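SGNH hydrolase-type esterase domain-containing protein (Slackia heliotrinireducens DSM 20476, PDB 4S1P) is a putative hydrolase of the SGNH (GDSL-like) family, probably cleaving ester bonds of a substrate not yet identified. Local coordinates at residues A[100-105]-A[142-148]; A[11-15]-A[104-108]. All coordinates share one frame; numbering follows the deposited sequence.

Strand 100-105 serves both contacts, which share Tyr104 and Gly105 but draw on different chemistry. Contact 1 joins that strand to the outermost strand, 144-147, by a run of backbone hydrogen bonds; most of it is buried, though Gly142 is exposed. In contact 2, side chains from the strand end and the residues after it meet helix 12-15. This second contact lies deeper: its centre is about 5 Å from the centre of the chain, that of contact 1 about 8 Å, and every touching residue is buried. Its chemistry is a single tyrosine hydroxyl bond plus apolar packing. Val148 of contact 1 packs on Trp107 of contact 2.

Contact 1 (A[100-105]-A[142-148]); sequences QPVIYG and GALLADV
Gln100 reaches across to the residues leading into strand 144-147, its chain bent at chi2 (65°), which brings the amide to two backbone carbonyls. NE2 of Gln100 donates to Gly142 O at 3.1 Å and, almost straight, to Pro101 O of its own strand at 2.9 Å; both acceptors lie near the amide plane, which fixes the rotation of the group. Pro101 O also receives Leu144 N, and is thus gripped by two donors. The aliphatic part of Gln100 crosses the Leu144 side chain at about a right angle, CG of Gln100 lying 3.9 Å from Leu144 CD1. Were Gln100 replaced by alanine, Gly142 O would probably lose its amide donor, Pro101 O would keep Leu144 N but lose the other, and a gap would open beside Leu144. Further along, Ile103 and Leu145 share one face: CG2 of Ile103 presses on Leu145 CD1 at 3.5 Å, tighter than usual, while Ile103 CG1 reaches Ala143 CB. That face is covered by helices 80-96 and 123-141; Val102, Tyr104, Leu144 and Ala146 occupy the other, where helix 170-184 packs. Ile103 N to Leu144 O (2.7 Å) and Ala146 N to Ile103 O (2.8 Å) are nearly linear at the acceptor carbonyl. Gly105 N and O continue the pattern, bonding Ala146 O and Val148 N. Parallel strands joined through helices and covered by helices on both faces are the three-layer alpha/beta/alpha sandwich of SGNH hydrolases.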
ATOM      1  N   GLN A 100     -11.714  -9.241  -0.592  1.00 14.23           N
ATOM      2  CA  GLN A 100     -11.509  -8.304  -1.677  1.00 15.54           C
ATOM      3  C   GLN A 100     -10.107  -7.654  -1.584  1.00 15.20           C
ATOM      4  O   GLN A 100      -9.806  -7.010  -0.588  1.00 13.87           O
ATOM      5  CB  GLN A 100     -12.569  -7.207  -1.639  1.00 15.87           C
ATOM      6  CG  GLN A 100     -12.333  -6.110  -2.651  1.00 18.87           C
ATOM      7  CD  GLN A 100     -12.426  -6.542  -4.101  1.00 21.39           C
ATOM      8  OE1 GLN A 100     -13.457  -7.073  -4.533  1.00 25.11           O
ATOM      9  NE2 GLN A 100     -11.369  -6.280  -4.881  1.00 19.46           N
ATOM     10  N   PRO A 101      -9.259  -7.839  -2.597  1.00 13.50           N
ATOM     11  CA  PRO A 101      -7.955  -7.173  -2.570  1.00 12.73           C
ATOM     12  C   PRO A 101      -8.086  -5.675  -2.830  1.00 12.89           C
ATOM     13  O   PRO A 101      -8.939  -5.229  -3.600  1.00 13.24           O
ATOM     14  CB  PRO A 101      -7.165  -7.882  -3.668  1.00 13.55           C
ATOM     15  CG  PRO A 101      -8.180  -8.505  -4.560  1.00 15.08           C
ATOM     16  CD  PRO A 101      -9.398  -8.782  -3.724  1.00 13.83           C
ATOM     17  N   VAL A 102      -7.211  -4.915  -2.164  1.00 12.31           N
ATOM     18  CA  VAL A 102      -7.180  -3.457  -2.251  1.00 12.48           C
ATOM     19  C   VAL A 102      -5.734  -3.029  -2.441  1.00 12.48           C
ATOM     20  O   VAL A 102      -4.883  -3.441  -1.660  1.00 12.07           O
ATOM     21  CB  VAL A 102      -7.752  -2.804  -0.965  1.00 13.05           C
ATOM     22  CG1 VAL A 102      -7.639  -1.296  -0.994  1.00 15.27           C
ATOM     23  CG2 VAL A 102      -9.205  -3.221  -0.759  1.00 13.92           C
ATOM     24  N   ILE A 103      -5.470  -2.207  -3.453  1.00 12.02           N
ATOM     25  CA  ILE A 103      -4.158  -1.652  -3.629  1.00 11.50           C
ATOM     26  C   ILE A 103      -4.078  -0.335  -2.851  1.00 12.07           C
ATOM     27  O   ILE A 103      -4.882   0.573  -3.081  1.00 12.17           O
ATOM     28  CB  ILE A 103      -3.851  -1.393  -5.115  1.00 11.91           C
ATOM     29  CG1 ILE A 103      -3.719  -2.726  -5.862  1.00 12.61           C
ATOM     30  CG2 ILE A 103      -2.614  -0.511  -5.284  1.00 13.52           C
ATOM     31  CD1 ILE A 103      -3.875  -2.570  -7.348  1.00 16.98           C
ATOM     32  N   TYR A 104      -3.100  -0.223  -1.952  1.00 11.86           N
ATOM     33  CA  TYR A 104      -2.792   1.053  -1.281  1.00 12.62           C
ATOM     34  C   TYR A 104      -1.845   1.754  -2.269  1.00 12.79           C
ATOM     35  O   TYR A 104      -0.635   1.479  -2.309  1.00 13.05           O
ATOM     36  CB  TYR A 104      -2.191   0.769   0.076  1.00 12.49           C
ATOM     37  CG  TYR A 104      -1.635   1.954   0.885  1.00 12.55           C
ATOM     38  CD1 TYR A 104      -1.690   3.282   0.451  1.00 13.43           C
ATOM     39  CD2 TYR A 104      -1.057   1.710   2.101  1.00 13.08           C
ATOM     40  CE1 TYR A 104      -1.102   4.314   1.207  1.00 12.28           C
ATOM     41  CE2 TYR A 104      -0.474   2.702   2.854  1.00 13.22           C
ATOM     42  CZ  TYR A 104      -0.508   4.011   2.420  1.00 12.73           C
ATOM     43  OH  TYR A 104       0.100   5.000   3.152  1.00 14.40           O
ATOM     44  N   GLY A 105      -2.422   2.597  -3.128  1.00 11.92           N
ATOM     45  CA  GLY A 105      -1.627   3.304  -4.126  1.00 12.99           C
ATOM     46  C   GLY A 105      -0.898   4.427  -3.393  1.00 15.47           C
ATOM     47  O   GLY A 105      -1.513   5.256  -2.742  1.00 21.22           O
ATOM     48  N   GLY A 142      -8.339  -7.045 -10.556  1.00 20.83           N
ATOM     49  CA  GLY A 142      -9.636  -6.738  -9.989  1.00 23.24           C
ATOM     50  C   GLY A 142      -9.581  -6.166  -8.600  1.00 22.56           C
ATOM     51  O   GLY A 142     -10.586  -6.137  -7.902  1.00 28.70           O
ATOM     52  N   ALA A 143      -8.426  -5.685  -8.191  1.00 18.23           N
ATOM     53  CA  ALA A 143      -8.305  -5.057  -6.873  1.00 15.50           C
ATOM     54  C   ALA A 143      -8.872  -3.649  -6.906  1.00 15.40           C
ATOM     55  O   ALA A 143      -8.773  -2.951  -7.924  1.00 19.97           O
ATOM     56  CB  ALA A 143      -6.844  -5.044  -6.447  1.00 15.14           C
ATOM     57  N   LEU A 144      -9.446  -3.220  -5.788  1.00 15.52           N
ATOM     58  CA  LEU A 144      -9.868  -1.865  -5.664  1.00 13.80           C
ATOM     59  C   LEU A 144      -8.623  -0.994  -5.467  1.00 13.91           C
ATOM     60  O   LEU A 144      -7.712  -1.376  -4.785  1.00 17.64           O
ATOM     61  CB  LEU A 144     -10.752  -1.702  -4.430  1.00 15.28           C
ATOM     62  CG  LEU A 144     -11.987  -2.568  -4.382  1.00 20.38           C
ATOM     63  CD1 LEU A 144     -12.731  -2.297  -3.078  1.00 21.97           C
ATOM     64  CD2 LEU A 144     -12.841  -2.266  -5.618  1.00 26.02           C
ATOM     65  N   LEU A 145      -8.586   0.173  -6.068  1.00 14.21           N
ATOM     66  CA  LEU A 145      -7.447   1.079  -5.925  1.00 12.98           C
ATOM     67  C   LEU A 145      -7.785   2.195  -4.969  1.00 14.67           C
ATOM     68  O   LEU A 145      -8.701   2.982  -5.236  1.00 16.20           O
ATOM     69  CB  LEU A 145      -7.027   1.681  -7.265  1.00 14.72           C
ATOM     70  CG  LEU A 145      -5.864   2.666  -7.185  1.00 15.68           C
ATOM     71  CD1 LEU A 145      -4.594   2.038  -6.631  1.00 15.73           C
ATOM     72  CD2 LEU A 145      -5.571   3.261  -8.554  1.00 15.90           C
ATOM     73  N   ALA A 146      -7.020   2.276  -3.885  1.00 12.46           N
ATOM     74  CA  ALA A 146      -7.041   3.447  -3.006  1.00 14.04           C
ATOM     75  C   ALA A 146      -5.931   4.374  -3.499  1.00 13.46           C
ATOM     76  O   ALA A 146      -4.761   4.115  -3.214  1.00 13.01           O
ATOM     77  CB  ALA A 146      -6.833   3.004  -1.570  1.00 15.71           C
ATOM     78  N   ASP A 147      -6.303   5.384  -4.303  1.00 13.71           N
ATOM     79  CA  ASP A 147      -5.350   6.223  -4.996  1.00 13.71           C
ATOM     80  C   ASP A 147      -4.966   7.368  -4.092  1.00 15.13           C
ATOM     81  O   ASP A 147      -5.585   8.417  -4.119  1.00 17.54           O
ATOM     82  CB  ASP A 147      -5.971   6.694  -6.303  1.00 14.65           C
ATOM     83  CG  ASP A 147      -5.035   7.512  -7.180  1.00 17.85           C
ATOM     84  OD1 ASP A 147      -3.944   7.883  -6.707  1.00 21.54           O
ATOM     85  OD2 ASP A 147      -5.391   7.805  -8.346  1.00 18.72           O
ATOM     86  N   VAL A 148      -3.918   7.178  -3.299  1.00 12.80           N
ATOM     87  CA  VAL A 148      -3.501   8.238  -2.398  1.00 14.97           C
ATOM     88  C   VAL A 148      -2.658   9.288  -3.140  1.00 15.24           C
ATOM     89  O   VAL A 148      -2.564  10.439  -2.712  1.00 15.46           O
ATOM     90  CB  VAL A 148      -2.819   7.672  -1.133  1.00 14.58           C
ATOM     91  CG1 VAL A 148      -2.539   8.791  -0.128  1.00 15.08           C
ATOM     92  CG2 VAL A 148      -3.693   6.590  -0.482  1.00 15.42           C
TER

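Contact 2 (A[11-15]-A[104-108])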
ATOM      1  N   ASN A  11       4.780  -1.738   4.720  1.00 12.28           N
ATOM      2  CA  ASN A  11       5.968  -1.340   5.454  1.00 14.14           C
ATOM      3  C   ASN A  11       5.688  -0.040   6.181  1.00 14.07           C
ATOM      4  O   ASN A  11       4.535   0.178   6.588  1.00 13.63           O
ATOM      5  CB  ASN A  11       7.190  -1.382   4.555  1.00 14.27           C
ATOM      6  CG  ASN A  11       7.168  -0.357   3.460  1.00 14.25           C
ATOM      7  OD1 ASN A  11       6.461   0.656   3.494  1.00 12.94           O
ATOM      8  ND2 ASN A  11       7.995  -0.608   2.462  1.00 15.33           N
ATOM      9  N   SER A  12       6.694   0.800   6.457  1.00 13.57           N
ATOM     10  CA  SER A  12       6.407   1.995   7.244  1.00 15.46           C
ATOM     11  C   SER A  12       5.418   2.957   6.574  1.00 15.46           C
ATOM     12  O   SER A  12       4.789   3.751   7.269  1.00 17.20           O
ATOM     13  CB  SER A  12       7.699   2.718   7.657  1.00 20.39           C
ATOM     14  OG  SER A  12       8.178   3.458   6.589  1.00 26.79           O
ATOM     15  N   LEU A  13       5.201   2.882   5.247  1.00 13.51           N
ATOM     16  CA  LEU A  13       4.159   3.752   4.670  1.00 14.07           C
ATOM     17  C   LEU A  13       2.764   3.366   5.162  1.00 13.58           C
ATOM     18  O   LEU A  13       1.829   4.198   5.178  1.00 15.18           O
ATOM     19  CB  LEU A  13       4.221   3.787   3.144  1.00 14.65           C
ATOM     20  CG  LEU A  13       5.265   4.729   2.520  1.00 17.75           C
ATOM     21  CD1 LEU A  13       6.683   4.331   2.841  1.00 20.05           C
ATOM     22  CD2 LEU A  13       5.016   4.843   1.035  1.00 17.03           C
ATOM     23  N   THR A  14       2.623   2.114   5.576  1.00 12.77           N
ATOM     24  CA  THR A  14       1.391   1.652   6.206  1.00 12.83           C
ATOM     25  C   THR A  14       1.387   1.926   7.706  1.00 13.55           C
ATOM     26  O   THR A  14       0.392   2.409   8.222  1.00 15.39           O
ATOM     27  CB  THR A  14       1.202   0.141   5.950  1.00 12.31           C
ATOM     28  OG1 THR A  14       0.887  -0.047   4.570  1.00 12.76           O
ATOM     29  CG2 THR A  14       0.035  -0.431   6.774  1.00 13.59           C
ATOM     30  N   THR A  15       2.479   1.629   8.409  1.00 13.27           N
ATOM     31  CA  THR A  15       2.445   1.647   9.867  1.00 14.00           C
ATOM     32  C   THR A  15       2.695   3.023  10.452  1.00 14.79           C
ATOM     33  O   THR A  15       2.290   3.255  11.606  1.00 17.20           O
ATOM     34  CB  THR A  15       3.455   0.673  10.467  1.00 14.58           C
ATOM     35  OG1 THR A  15       4.768   0.965   9.980  1.00 15.30           O
ATOM     36  CG2 THR A  15       3.102  -0.759  10.137  1.00 17.48           C
ATOM     37  N   TYR A 104      -3.100  -0.223  -1.952  1.00 11.86           N
ATOM     38  CA  TYR A 104      -2.792   1.053  -1.281  1.00 12.62           C
ATOM     39  C   TYR A 104      -1.845   1.754  -2.269  1.00 12.79           C
ATOM     40  O   TYR A 104      -0.635   1.479  -2.309  1.00 13.05           O
ATOM     41  CB  TYR A 104      -2.191   0.769   0.076  1.00 12.49           C
ATOM     42  CG  TYR A 104      -1.635   1.954   0.885  1.00 12.55           C
ATOM     43  CD1 TYR A 104      -1.690   3.282   0.451  1.00 13.43           C
ATOM     44  CD2 TYR A 104      -1.057   1.710   2.101  1.00 13.08           C
ATOM     45  CE1 TYR A 104      -1.102   4.314   1.207  1.00 12.28           C
ATOM     46  CE2 TYR A 104      -0.474   2.702   2.854  1.00 13.22           C
ATOM     47  CZ  TYR A 104      -0.508   4.011   2.420  1.00 12.73           C
ATOM     48  OH  TYR A 104       0.100   5.000   3.152  1.00 14.40           O
ATOM     49  N   GLY A 105      -2.422   2.597  -3.128  1.00 11.92           N
ATOM     50  CA  GLY A 105      -1.627   3.304  -4.126  1.00 12.99           C
ATOM     51  C   GLY A 105      -0.898   4.427  -3.393  1.00 15.47           C
ATOM     52  O   GLY A 105      -1.513   5.256  -2.742  1.00 21.22           O
ATOM     53  N   THR A 106       0.403   4.453  -3.477  1.00 11.52           N
ATOM     54  CA  THR A 106       1.190   5.492  -2.855  1.00 12.40           C
ATOM     55  C   THR A 106       1.648   6.533  -3.908  1.00 13.15           C
ATOM     56  O   THR A 106       1.242   6.538  -5.067  1.00 14.62           O
ATOM     57  CB  THR A 106       2.378   4.876  -2.089  1.00 13.39           C
ATOM     58  OG1 THR A 106       3.305   4.261  -3.011  1.00 13.92           O
ATOM     59  CG2 THR A 106       1.919   3.824  -1.050  1.00 13.60           C
ATOM     60  N   TRP A 107       2.490   7.435  -3.439  1.00 13.47           N
ATOM     61  CA  TRP A 107       2.764   8.696  -4.099  1.00 13.36           C
ATOM     62  C   TRP A 107       4.190   8.709  -4.663  1.00 15.10           C
ATOM     63  O   TRP A 107       5.083   8.041  -4.131  1.00 14.86           O
ATOM     64  CB  TRP A 107       2.577   9.846  -3.075  1.00 14.10           C
ATOM     65  CG  TRP A 107       3.216   9.526  -1.787  1.00 15.05           C
ATOM     66  CD1 TRP A 107       4.522   9.702  -1.458  1.00 15.65           C
ATOM     67  CD2 TRP A 107       2.595   8.908  -0.658  1.00 13.34           C
ATOM     68  NE1 TRP A 107       4.765   9.221  -0.202  1.00 17.08           N
ATOM     69  CE2 TRP A 107       3.594   8.718   0.310  1.00 14.07           C
ATOM     70  CE3 TRP A 107       1.290   8.445  -0.385  1.00 13.89           C
ATOM     71  CZ2 TRP A 107       3.336   8.117   1.532  1.00 16.72           C
ATOM     72  CZ3 TRP A 107       1.050   7.844   0.825  1.00 15.43           C
ATOM     73  CH2 TRP A 107       2.058   7.679   1.764  1.00 16.11           C
ATOM     74  N   PRO A 108       4.424   9.521  -5.704  1.00 14.11           N
ATOM     75  CA  PRO A 108       5.818   9.792  -6.071  1.00 13.30           C
ATOM     76  C   PRO A 108       6.485  10.532  -4.911  1.00 14.42           C
ATOM     77  O   PRO A 108       5.832  11.170  -4.131  1.00 15.21           O
ATOM     78  CB  PRO A 108       5.697  10.730  -7.293  1.00 15.29           C
ATOM     79  CG  PRO A 108       4.390  11.402  -7.100  1.00 15.40           C
ATOM     80  CD  PRO A 108       3.488  10.384  -6.446  1.00 16.18           C
TER
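The short helix 12-15, which follows the first strand of the SGNH fold and begins with Ser12, the probable nucleophile of an active-site Ser-His-Asp triad with His167 and Asp164, meets the end of strand 100-105 and the residues just after it through Leu13 and Thr14 against Tyr104, Thr106 and Trp107. Asn11 is its N-cap: OD1 of Asn11 accepts from Leu13 N at 3.1 Å, while Asn11 O takes both Thr14 N and Thr15 N. An unidentified ligand, probably from the crystallisation liquor, is bonded to Asn11 ND2 and Ser12 N. With CG anti to the backbone N (chi1 173°), the Tyr104 side chain carries its hydroxyl to Leu13 O, to which it donates at 2.8 Å. The donor stands well above the carbonyl plane, 49° out of it, rather than on a lone pair. At the ring edge, Thr14 OG1 comes within 3.5 Å of Tyr104 CE2; its hydrogen-bond partner is Gln70 OE1. Thr106 CG2 rests over a face of the Tyr104 ring, offset toward the rim. The CB of Leu13 is directed at segment 104-108, and its side chain crosses that of Thr106 at about a right angle, Leu13 CD2 to Thr106 CG2 measuring 3.9 Å. Trp107, whose NE1 is bonded to Val166 O, approaches Leu13 from the opposite direction and brings CZ2 of its indole to 3.7 Å from Leu13 CD2.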